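Local coordinates for transcriptional regulator, TetR family (Thermus thermophilus, PDB 3VPR), which represses transcription as a TetR family regulator, probably by binding DNA through a helix-turn-helix motif, at residues A[56-61]-A[95-100]; A[67-72]-A[127-132]; A[73-78]-A[134-139]; A[88-93]-A[157-162]. All coordinates share one frame; numbering follows the deposited sequence.

Contact 1: A[56-61]-A[95-100]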
# COMPACT_ATOMS: atom_id res chain seq x y z
N LEU A 56 -12.30 -11.73 -7.43
CA LEU A 56 -11.91 -13.10 -7.75
C LEU A 56 -11.09 -13.13 -9.05
O LEU A 56 -9.99 -13.65 -9.08
CB LEU A 56 -13.16 -13.97 -7.90
CG LEU A 56 -13.24 -15.30 -7.15
CD1 LEU A 56 -12.90 -15.10 -5.67
CD2 LEU A 56 -14.65 -15.87 -7.31
N LEU A 57 -11.65 -12.54 -10.11
CA LEU A 57 -10.97 -12.48 -11.41
C LEU A 57 -9.55 -11.93 -11.30
O LEU A 57 -8.61 -12.46 -11.90
CB LEU A 57 -11.78 -11.62 -12.39
CG LEU A 57 -11.29 -11.45 -13.83
CD1 LEU A 57 -12.48 -11.17 -14.73
CD2 LEU A 57 -10.25 -10.32 -13.93
N ALA A 58 -9.38 -10.87 -10.53
CA ALA A 58 -8.07 -10.28 -10.35
C ALA A 58 -7.15 -11.19 -9.53
O ALA A 58 -6.01 -11.41 -9.91
CB ALA A 58 -8.19 -8.91 -9.68
N LEU A 59 -7.66 -11.71 -8.41
CA LEU A 59 -6.88 -12.57 -7.52
C LEU A 59 -6.55 -13.94 -8.10
O LEU A 59 -5.45 -14.45 -7.87
CB LEU A 59 -7.58 -12.72 -6.17
CG LEU A 59 -7.60 -11.42 -5.35
CD1 LEU A 59 -8.52 -11.55 -4.15
CD2 LEU A 59 -6.19 -11.08 -4.92
N LYS A 60 -7.48 -14.54 -8.84
CA LYS A 60 -7.24 -15.85 -9.45
C LYS A 60 -6.17 -15.71 -10.52
O LYS A 60 -5.28 -16.54 -10.63
CB LYS A 60 -8.51 -16.43 -10.06
CG LYS A 60 -9.45 -17.07 -9.04
CD LYS A 60 -10.68 -17.70 -9.70
CE LYS A 60 -11.52 -18.48 -8.70
NZ LYS A 60 -12.78 -19.00 -9.32
N GLY A 61 -6.27 -14.64 -11.31
CA GLY A 61 -5.28 -14.42 -12.34
C GLY A 61 -3.93 -14.18 -11.71
O GLY A 61 -2.90 -14.63 -12.21
N PRO A 95 -7.85 -1.76 -13.74
CA PRO A 95 -9.14 -1.44 -13.11
C PRO A 95 -9.68 -2.49 -12.12
O PRO A 95 -10.35 -2.13 -11.15
CB PRO A 95 -10.07 -1.19 -14.30
CG PRO A 95 -9.38 -1.88 -15.46
CD PRO A 95 -7.93 -1.68 -15.21
N PHE A 96 -9.41 -3.77 -12.36
CA PHE A 96 -9.87 -4.81 -11.45
C PHE A 96 -9.17 -4.71 -10.10
O PHE A 96 -9.76 -5.00 -9.05
CB PHE A 96 -9.60 -6.20 -12.03
CG PHE A 96 -10.49 -6.56 -13.17
CD1 PHE A 96 -10.19 -6.14 -14.46
CD2 PHE A 96 -11.63 -7.33 -12.97
CE1 PHE A 96 -11.03 -6.47 -15.53
CE2 PHE A 96 -12.48 -7.67 -14.03
CZ PHE A 96 -12.17 -7.24 -15.31
N PHE A 97 -7.90 -4.31 -10.12
CA PHE A 97 -7.11 -4.18 -8.90
C PHE A 97 -7.54 -2.96 -8.10
O PHE A 97 -7.62 -3.02 -6.88
CB PHE A 97 -5.63 -4.12 -9.24
CG PHE A 97 -5.04 -5.47 -9.50
CD1 PHE A 97 -4.50 -6.22 -8.45
CD2 PHE A 97 -5.09 -6.04 -10.76
CE1 PHE A 97 -4.03 -7.51 -8.66
CE2 PHE A 97 -4.62 -7.33 -10.98
CZ PHE A 97 -4.09 -8.07 -9.93
N VAL A 98 -7.81 -1.86 -8.79
CA VAL A 98 -8.25 -0.65 -8.11
C VAL A 98 -9.59 -0.95 -7.45
O VAL A 98 -9.88 -0.47 -6.35
CB VAL A 98 -8.40 0.52 -9.10
CG1 VAL A 98 -9.03 1.73 -8.39
CG2 VAL A 98 -7.03 0.89 -9.67
N THR A 99 -10.41 -1.77 -8.10
CA THR A 99 -11.72 -2.11 -7.55
C THR A 99 -11.58 -3.00 -6.32
O THR A 99 -12.17 -2.72 -5.27
CB THR A 99 -12.59 -2.85 -8.60
OG1 THR A 99 -12.87 -1.97 -9.70
CG2 THR A 99 -13.91 -3.29 -7.97
N MSE A 100 -10.80 -4.07 -6.45
CA MSE A 100 -10.58 -5.01 -5.36
C MSE A 100 -10.02 -4.41 -4.07
O MSE A 100 -10.53 -4.67 -2.98
CB MSE A 100 -9.65 -6.13 -5.82
CG MSE A 100 -9.18 -6.97 -4.66
SE MSE A 100 -7.43 -7.69 -4.92
CE MSE A 100 -6.41 -6.06 -4.76

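Contact 2: A[67-72]-A[127-132]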
# COMPACT_ATOMS: atom_id res chain seq x y z
N GLU A 67 2.11 -19.10 -9.63
CA GLU A 67 2.30 -20.55 -9.64
C GLU A 67 3.29 -20.91 -10.74
O GLU A 67 4.01 -21.90 -10.63
CB GLU A 67 0.97 -21.27 -9.87
CG GLU A 67 0.00 -21.10 -8.71
CD GLU A 67 -1.35 -21.73 -8.98
OE1 GLU A 67 -1.89 -21.55 -10.10
OE2 GLU A 67 -1.88 -22.39 -8.06
N LYS A 68 3.35 -20.10 -11.79
CA LYS A 68 4.27 -20.38 -12.87
C LYS A 68 5.69 -20.35 -12.30
O LYS A 68 6.52 -21.21 -12.63
CB LYS A 68 4.17 -19.32 -13.96
CG LYS A 68 2.76 -18.81 -14.29
CD LYS A 68 1.86 -19.89 -14.86
CE LYS A 68 0.63 -19.30 -15.54
NZ LYS A 68 -0.13 -20.36 -16.26
N ALA A 69 5.95 -19.38 -11.43
CA ALA A 69 7.26 -19.20 -10.84
C ALA A 69 7.73 -20.35 -9.96
O ALA A 69 8.93 -20.61 -9.88
CB ALA A 69 7.30 -17.89 -10.03
N LEU A 70 6.80 -21.03 -9.31
CA LEU A 70 7.14 -22.16 -8.45
C LEU A 70 7.82 -23.27 -9.26
O LEU A 70 8.58 -24.08 -8.71
CB LEU A 70 5.88 -22.71 -7.77
CG LEU A 70 5.21 -21.86 -6.69
CD1 LEU A 70 3.96 -22.56 -6.17
CD2 LEU A 70 6.18 -21.60 -5.56
N GLU A 71 7.57 -23.28 -10.56
CA GLU A 71 8.14 -24.29 -11.45
C GLU A 71 9.55 -24.00 -11.93
O GLU A 71 10.16 -24.83 -12.60
CB GLU A 71 7.21 -24.51 -12.65
CG GLU A 71 5.84 -25.07 -12.27
CD GLU A 71 5.93 -26.40 -11.55
OE1 GLU A 71 6.46 -27.36 -12.14
OE2 GLU A 71 5.47 -26.49 -10.39
N VAL A 72 10.07 -22.82 -11.60
CA VAL A 72 11.43 -22.46 -12.01
C VAL A 72 12.44 -22.99 -11.00
O VAL A 72 12.40 -22.64 -9.82
CB VAL A 72 11.58 -20.92 -12.13
CG1 VAL A 72 13.02 -20.56 -12.51
CG2 VAL A 72 10.61 -20.39 -13.17
N ARG A 127 6.51 -17.23 -0.39
CA ARG A 127 7.27 -17.73 0.74
C ARG A 127 7.95 -19.04 0.39
O ARG A 127 9.10 -19.28 0.77
CB ARG A 127 6.36 -17.92 1.95
CG ARG A 127 5.79 -16.62 2.50
CD ARG A 127 5.13 -16.82 3.85
NE ARG A 127 4.52 -15.58 4.33
CZ ARG A 127 3.83 -15.47 5.46
NH1 ARG A 127 3.65 -16.54 6.24
NH2 ARG A 127 3.30 -14.31 5.82
N ALA A 128 7.23 -19.90 -0.34
CA ALA A 128 7.79 -21.19 -0.74
C ALA A 128 9.02 -20.98 -1.62
O ALA A 128 10.00 -21.70 -1.49
CB ALA A 128 6.75 -22.03 -1.50
N ILE A 129 8.98 -19.99 -2.51
CA ILE A 129 10.13 -19.71 -3.38
C ILE A 129 11.31 -19.21 -2.53
O ILE A 129 12.44 -19.64 -2.70
CB ILE A 129 9.80 -18.64 -4.43
CG1 ILE A 129 8.77 -19.17 -5.42
CG2 ILE A 129 11.07 -18.22 -5.17
CD1 ILE A 129 8.34 -18.14 -6.47
N LEU A 130 11.03 -18.30 -1.61
CA LEU A 130 12.08 -17.75 -0.75
C LEU A 130 12.64 -18.83 0.17
O LEU A 130 13.86 -18.95 0.33
CB LEU A 130 11.52 -16.60 0.10
CG LEU A 130 11.03 -15.40 -0.72
CD1 LEU A 130 10.30 -14.40 0.19
CD2 LEU A 130 12.22 -14.74 -1.41
N ARG A 131 11.76 -19.62 0.77
CA ARG A 131 12.19 -20.68 1.67
C ARG A 131 13.10 -21.69 0.95
O ARG A 131 14.10 -22.15 1.53
CB ARG A 131 10.98 -21.40 2.28
CG ARG A 131 11.34 -22.62 3.10
CD ARG A 131 10.20 -23.08 3.99
NE ARG A 131 8.89 -22.89 3.37
CZ ARG A 131 8.06 -21.89 3.67
NH1 ARG A 131 8.39 -21.00 4.59
NH2 ARG A 131 6.91 -21.77 3.03
N ARG A 132 12.77 -22.03 -0.29
CA ARG A 132 13.60 -22.96 -1.04
C ARG A 132 14.97 -22.33 -1.24
O ARG A 132 15.99 -23.01 -1.15
CB ARG A 132 12.99 -23.27 -2.41
CG ARG A 132 11.77 -24.18 -2.37
CD ARG A 132 11.08 -24.19 -3.73
NE ARG A 132 12.06 -24.16 -4.82
CZ ARG A 132 11.77 -23.84 -6.09
NH1 ARG A 132 10.53 -23.52 -6.44
NH2 ARG A 132 12.74 -23.82 -6.99

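Contact 3: A[73-78]-A[134-139]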
# COMPACT_ATOMS: atom_id res chain seq x y z
N ALA A 73 13.34 -23.84 -11.47
CA ALA A 73 14.37 -24.46 -10.63
C ALA A 73 15.18 -23.44 -9.83
O ALA A 73 15.13 -23.44 -8.61
CB ALA A 73 15.30 -25.31 -11.49
N ASP A 74 15.91 -22.57 -10.52
CA ASP A 74 16.73 -21.54 -9.88
C ASP A 74 15.89 -20.54 -9.06
O ASP A 74 15.18 -19.71 -9.61
CB ASP A 74 17.56 -20.80 -10.95
CG ASP A 74 18.33 -19.62 -10.38
OD1 ASP A 74 18.55 -19.56 -9.16
OD2 ASP A 74 18.74 -18.74 -11.18
N PRO A 75 15.98 -20.62 -7.72
CA PRO A 75 15.24 -19.74 -6.80
C PRO A 75 15.34 -18.25 -7.14
O PRO A 75 14.39 -17.51 -6.93
CB PRO A 75 15.86 -20.06 -5.44
CG PRO A 75 16.26 -21.51 -5.59
CD PRO A 75 16.86 -21.54 -6.97
N LYS A 76 16.49 -17.82 -7.66
CA LYS A 76 16.67 -16.42 -8.02
C LYS A 76 15.82 -16.04 -9.21
O LYS A 76 15.23 -14.96 -9.26
CB LYS A 76 18.14 -16.12 -8.33
CG LYS A 76 19.10 -16.28 -7.15
CD LYS A 76 20.47 -15.70 -7.48
CE LYS A 76 21.06 -16.33 -8.74
NZ LYS A 76 22.31 -15.64 -9.20
N GLU A 77 15.78 -16.94 -10.19
CA GLU A 77 15.01 -16.73 -11.41
C GLU A 77 13.51 -16.92 -11.12
O GLU A 77 12.67 -16.28 -11.75
CB GLU A 77 15.48 -17.72 -12.47
CG GLU A 77 14.98 -17.45 -13.87
CD GLU A 77 15.31 -16.04 -14.34
OE1 GLU A 77 16.44 -15.58 -14.09
OE2 GLU A 77 14.43 -15.40 -14.96
N ALA A 78 13.20 -17.79 -10.17
CA ALA A 78 11.82 -18.04 -9.79
C ALA A 78 11.25 -16.80 -9.12
O ALA A 78 10.08 -16.45 -9.30
CB ALA A 78 11.76 -19.23 -8.84
N VAL A 134 16.51 -20.23 0.68
CA VAL A 134 17.27 -20.30 1.93
C VAL A 134 17.72 -21.75 2.17
O VAL A 134 18.85 -21.99 2.60
CB VAL A 134 16.42 -19.81 3.12
CG1 VAL A 134 17.13 -20.14 4.44
CG2 VAL A 134 16.20 -18.28 3.02
N GLU A 135 16.85 -22.70 1.90
CA GLU A 135 17.17 -24.11 2.10
C GLU A 135 18.30 -24.58 1.18
O GLU A 135 19.23 -25.25 1.62
CB GLU A 135 15.92 -24.96 1.89
CG GLU A 135 14.78 -24.56 2.82
CD GLU A 135 13.51 -25.36 2.61
OE1 GLU A 135 13.17 -25.64 1.44
OE2 GLU A 135 12.84 -25.68 3.62
N GLN A 136 18.24 -24.22 -0.09
CA GLN A 136 19.28 -24.62 -1.03
C GLN A 136 20.54 -23.78 -0.83
O GLN A 136 21.52 -23.94 -1.55
CB GLN A 136 18.79 -24.45 -2.47
CG GLN A 136 17.68 -25.42 -2.84
CD GLN A 136 16.82 -24.91 -3.98
OE1 GLN A 136 15.91 -24.10 -3.77
NE2 GLN A 136 17.11 -25.36 -5.20
N GLY A 137 20.50 -22.88 0.16
CA GLY A 137 21.65 -22.04 0.41
C GLY A 137 21.88 -20.98 -0.66
O GLY A 137 22.94 -20.37 -0.69
N VAL A 138 20.90 -20.76 -1.53
CA VAL A 138 21.02 -19.76 -2.58
C VAL A 138 20.78 -18.36 -2.03
O VAL A 138 21.34 -17.37 -2.51
CB VAL A 138 20.03 -20.01 -3.73
CG1 VAL A 138 20.21 -18.95 -4.80
CG2 VAL A 138 20.26 -21.39 -4.31
N PHE A 139 19.91 -18.27 -1.03
CA PHE A 139 19.62 -17.01 -0.37
C PHE A 139 20.16 -17.17 1.05
O PHE A 139 20.23 -18.28 1.57
CB PHE A 139 18.11 -16.73 -0.31
CG PHE A 139 17.44 -16.57 -1.65
CD1 PHE A 139 18.11 -15.98 -2.71
CD2 PHE A 139 16.11 -16.97 -1.82
CE1 PHE A 139 17.46 -15.78 -3.94
CE2 PHE A 139 15.46 -16.78 -3.05
CZ PHE A 139 16.14 -16.18 -4.11

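Contact 4: A[88-93]-A[157-162]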
# COMPACT_ATOMS: atom_id res chain seq x y z
N ARG A 88 3.06 -7.48 -14.28
CA ARG A 88 2.48 -7.45 -15.62
C ARG A 88 0.97 -7.67 -15.53
O ARG A 88 0.20 -6.93 -16.12
CB ARG A 88 3.10 -8.52 -16.51
CG ARG A 88 2.33 -8.72 -17.80
CD ARG A 88 3.05 -9.62 -18.79
NE ARG A 88 4.00 -8.87 -19.60
CZ ARG A 88 4.61 -9.34 -20.68
NH1 ARG A 88 4.37 -10.58 -21.11
NH2 ARG A 88 5.47 -8.58 -21.34
N TYR A 89 0.56 -8.68 -14.77
CA TYR A 89 -0.85 -8.95 -14.61
C TYR A 89 -1.55 -7.73 -14.01
O TYR A 89 -2.62 -7.33 -14.46
CB TYR A 89 -1.07 -10.15 -13.70
CG TYR A 89 -2.51 -10.60 -13.66
CD1 TYR A 89 -3.03 -11.39 -14.68
CD2 TYR A 89 -3.35 -10.19 -12.64
CE1 TYR A 89 -4.36 -11.78 -14.68
CE2 TYR A 89 -4.69 -10.58 -12.62
CZ TYR A 89 -5.19 -11.37 -13.65
OH TYR A 89 -6.51 -11.76 -13.65
N PHE A 90 -0.94 -7.15 -12.99
CA PHE A 90 -1.52 -5.98 -12.34
C PHE A 90 -1.80 -4.87 -13.36
O PHE A 90 -2.90 -4.31 -13.38
CB PHE A 90 -0.56 -5.46 -11.26
CG PHE A 90 -0.68 -3.98 -11.01
CD1 PHE A 90 -1.81 -3.46 -10.38
CD2 PHE A 90 0.34 -3.10 -11.42
CE1 PHE A 90 -1.93 -2.08 -10.14
CE2 PHE A 90 0.22 -1.72 -11.19
CZ PHE A 90 -0.91 -1.20 -10.55
N GLU A 91 -0.82 -4.58 -14.20
CA GLU A 91 -0.96 -3.53 -15.20
C GLU A 91 -1.97 -3.81 -16.32
O GLU A 91 -2.62 -2.89 -16.80
CB GLU A 91 0.40 -3.22 -15.83
CG GLU A 91 0.31 -2.31 -17.06
CD GLU A 91 1.65 -1.71 -17.45
OE1 GLU A 91 2.65 -2.46 -17.52
OE2 GLU A 91 1.69 -0.48 -17.69
N GLU A 92 -2.10 -5.07 -16.73
CA GLU A 92 -3.04 -5.41 -17.80
C GLU A 92 -4.48 -5.41 -17.29
O GLU A 92 -5.42 -5.22 -18.05
CB GLU A 92 -2.71 -6.80 -18.36
CG GLU A 92 -1.28 -6.98 -18.82
CD GLU A 92 -0.99 -8.41 -19.23
OE1 GLU A 92 -1.30 -9.32 -18.42
OE2 GLU A 92 -0.46 -8.63 -20.33
N ASN A 93 -4.64 -5.62 -15.99
CA ASN A 93 -5.97 -5.67 -15.38
C ASN A 93 -6.09 -4.60 -14.29
O ASN A 93 -6.73 -4.80 -13.26
CB ASN A 93 -6.17 -7.07 -14.78
CG ASN A 93 -5.99 -8.17 -15.82
OD1 ASN A 93 -6.88 -8.41 -16.62
ND2 ASN A 93 -4.84 -8.82 -15.81
N TRP A 157 2.13 -1.90 -3.51
CA TRP A 157 2.09 -0.45 -3.33
C TRP A 157 2.02 0.23 -4.69
O TRP A 157 1.57 1.37 -4.79
CB TRP A 157 3.33 0.04 -2.58
CG TRP A 157 3.26 1.50 -2.16
CD1 TRP A 157 4.16 2.49 -2.45
CD2 TRP A 157 2.27 2.11 -1.32
NE1 TRP A 157 3.80 3.67 -1.84
CE2 TRP A 157 2.64 3.46 -1.14
CE3 TRP A 157 1.10 1.64 -0.69
CZ2 TRP A 157 1.90 4.35 -0.36
CZ3 TRP A 157 0.36 2.53 0.09
CH2 TRP A 157 0.76 3.87 0.24
N MSE A 158 2.46 -0.45 -5.75
CA MSE A 158 2.40 0.11 -7.10
C MSE A 158 0.97 0.56 -7.46
O MSE A 158 0.78 1.47 -8.28
CB MSE A 158 2.88 -0.90 -8.14
CG MSE A 158 4.39 -1.03 -8.30
SE MSE A 158 4.90 -2.31 -9.71
CE MSE A 158 4.52 -1.21 -11.25
N ILE A 159 -0.02 -0.10 -6.86
CA ILE A 159 -1.43 0.20 -7.09
C ILE A 159 -1.75 1.66 -6.73
O ILE A 159 -2.78 2.20 -7.15
CB ILE A 159 -2.35 -0.74 -6.25
CG1 ILE A 159 -2.14 -2.20 -6.69
CG2 ILE A 159 -3.82 -0.34 -6.40
CD1 ILE A 159 -2.77 -3.24 -5.76
N ARG A 160 -0.86 2.30 -5.98
CA ARG A 160 -1.06 3.68 -5.56
C ARG A 160 -0.27 4.72 -6.33
O ARG A 160 -0.67 5.88 -6.40
CB ARG A 160 -0.74 3.82 -4.07
CG ARG A 160 -1.82 3.28 -3.14
CD ARG A 160 -3.09 4.10 -3.28
NE ARG A 160 -4.08 3.81 -2.24
CZ ARG A 160 -3.85 3.94 -0.93
NH1 ARG A 160 -2.67 4.36 -0.48
NH2 ARG A 160 -4.82 3.66 -0.07
N TRP A 161 0.86 4.32 -6.91
CA TRP A 161 1.68 5.29 -7.64
C TRP A 161 1.89 5.00 -9.12
O TRP A 161 2.31 5.88 -9.86
CB TRP A 161 3.04 5.46 -6.97
CG TRP A 161 3.92 4.22 -6.99
CD1 TRP A 161 3.99 3.25 -6.03
CD2 TRP A 161 4.87 3.85 -8.00
NE1 TRP A 161 4.92 2.31 -6.38
CE2 TRP A 161 5.48 2.65 -7.59
CE3 TRP A 161 5.27 4.42 -9.22
CZ2 TRP A 161 6.47 2.01 -8.34
CZ3 TRP A 161 6.25 3.78 -9.98
CH2 TRP A 161 6.84 2.59 -9.53
N PHE A 162 1.62 3.77 -9.56
CA PHE A 162 1.83 3.46 -10.97
C PHE A 162 0.79 4.10 -11.86
O PHE A 162 -0.41 3.92 -11.66
CB PHE A 162 1.82 1.95 -11.23
CG PHE A 162 2.13 1.60 -12.67
CD1 PHE A 162 3.42 1.73 -13.17
CD2 PHE A 162 1.12 1.16 -13.52
CE1 PHE A 162 3.71 1.43 -14.50
CE2 PHE A 162 1.40 0.86 -14.86
CZ PHE A 162 2.70 0.99 -15.34

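Contact 1: A[56-61]-A[95-100]
Ala58 and Phe96 meet where helix 47-70 and helix 94-103 come together. Their CA atoms lie 5.9 Å apart, and the two short segments cross at -112° with their axes 9.1 Å from each other. Ala58 loses the most surface here. Its methyl CB stands 3.9 Å from Phe96 CB, so a small residue takes the place nearest the other backbone. The same methyl lies over one face of the Phe97 ring, a CH-pi contact with CB 4.2 Å from the ring centroid.

Phe96 takes its main side-chain partner from Leu57. Methyl CD2 of Leu57 sits over one ring face, 3.6 Å from the centroid and displaced toward the rim at CD2 and CE2. The nearest pair is Leu57 CD2 to Phe96 CD2, 3.4 Å. Leu57 has CG anti to its backbone N (chi1 -178°), which directs CG toward the Phe96 ring. Ile54, one turn earlier on helix 47-70, also packs on Phe96.

Met100, modelled as selenomethionine, reaches across one turn later. Its chain bends at chi2 and chi3, and SE comes 3.6 Å from Leu59 CD2, the two side chains crossing at about a right angle. Leu59 also packs on Thr115 and Leu118 of helix 109-135.

In TetR itself the equivalent helices pass the inducer signal to the DNA-binding domain; whether they do so here is not known. Helix 94-103 also touches helix 4-19 through Thr99. No hydrogen bond spans the contact. It rests on methyl, ring and selenium packing, with no polar bond to set its register.

Contact 2: A[67-72]-A[127-132]
Arg132 reaches across from helix 109-135 and binds two backbone oxygens of the 67-72 segment. NH2 donates to Val72 O at 3.1 Å. This bond is nearly straight (165°), and the oxygen lies in the plane of the guanidinium, at its edge. NH1 donates to Leu70 O at 3.0 Å, but the N-H points well off the oxygen (127°) and the bond is weak. The two terminal nitrogens together fix how the flat group is turned. The chain of Arg132 bends at chi3 on its way there. The positive charge would probably be stabilised by these carbonyl dipoles, since no carboxylate of the two segments joins them.

The bonds fall where helix 47-70 gives way to the turn that leads into helix 75-92. This is in the all-helical regulatory part of a TetR protein, where the long helix from the DNA-binding domain packs on the helices of the C-terminal domain.

The apolar contacts lie alongside. Leu70 CD2 sits 3.6 Å from Ile129 CG1, the two side chains crossing obliquely, and 4.1 Å from Ala128 CB. In Ile129, CD1 is anti to CA (chi2 177°), which carries CD1 to 3.7 Å from Ala69 CB. Phe82 of helix 75-92 packs on Ala69, and Leu130 packs on Leu185 of the second subunit.

Contact 3: A[73-78]-A[134-139]
Pro75 and Lys76, at the start of helix 75-92, receive Gln136, Val138 and Phe139 from the turn that ends helix 109-135. Pro75 is the most covered. Its CG meets the side chain of Gln136 tip to tip, 3.8 Å from Gln136 CD, and its CB lies 4.1 Å from Phe139 CE2. Phe139 has CG anti to its carbonyl carbon (chi1 -64°), which directs CG, and with it the ring it bears, toward Pro75 and Lys76. The far end of the ring, CZ, stands 3.6 Å from Pro75 O.

Lys76 works through its aliphatic part. Its CG is 3.6 Å from Phe139 CE1 and 3.7 Å from Val138 CG1. That methyl of Val138 is the one anti to the backbone N (chi1 -179°). Beyond CG the lysine bends at chi3 and leads away, to a long, weak ion pair with Glu186 of the second subunit.

Both backbones turn here. Asp74 is the N-cap of helix 75-92, and its OD1 accepts from Lys76 N at 3.1 Å, the N-H coming from above the carboxylate plane. On the other side Gly137, with positive phi, makes the Schellman motif that closes helix 109-135.

Leu182 of helix 170-183 and Leu185 of the second subunit also pack on Phe139. An alanine in place of Phe139 would probably open a gap beside Pro75 and leave Lys76 CG without the ring it packs on.

No hydrogen bond joins the two segments. Proline, valine, phenylalanine and the CG methylene of Lys76 make an apolar join, while polar groups of the two helix ends are bonded elsewhere than across the contact, as at Asp74 OD1.

Contact 4: A[88-93]-A[157-162]
Phe90 faces Ile159 with CA atoms 8.1 Å apart, and Glu91 faces Phe162 at 8.6 Å between CA atoms. Residues 88-92 are the last part of helix 75-92, and Asn93 follows it. Helix 144-161 is weakly bonded here and kinked at Ile159 and Arg160, where regular helical bonding is interrupted. The contact joins the ends of these helices within the all-helical C-terminal domain. Close by, Trp161 makes a cation-pi contact with Arg149 of the second subunit.

Phe90 carries the contact. CE1 meets Ile159 CG1 at 3.5 Å. The other side of the ring, at CE2, lies 3.8 Å from Phe162 CD2 and 4.1 Å from Met158 CB. The two phenylalanine rings are oblique, with planes at 65°. An alanine in place of Phe90 would probably leave a gap between the kinked helix and Phe162, freeing that ring to turn.

Glu91 lies at the edge of the Phe162 ring, OE2 in its plane and 3.0 Å from CZ. The carboxylate is turned 83° to the ring. Its OE1 has a weak hydrogen bond from Ala170 N.

Aromatic and aliphatic packing joins the segments, and the carboxylate at the ring edge probably adds a modest electrostatic attraction to the ring hydrogens.

How the contacts relate
From the N terminus, the chain leaves the DNA-binding helices and enters helix 47-70, where 56-61 opens contact 1 and 67-72 opens contact 2. Helix 75-92 then opens contact 3 near its start and contact 4 near its end. The loops close in the same order, at 95-100, 127-132, 134-139 and 157-162. Every pair therefore crosses and none nests. Contacts 2 and 3 lie side by side, centres 9 Å apart, and tie helix 109-135 to helices 47-70 and 75-92. Contacts 1 and 4 touch through Tyr89, whose OH bonds to Leu57 O, and add helices 94-103 and 144-161. Contacts 2, 3 and 4 reach the second subunit.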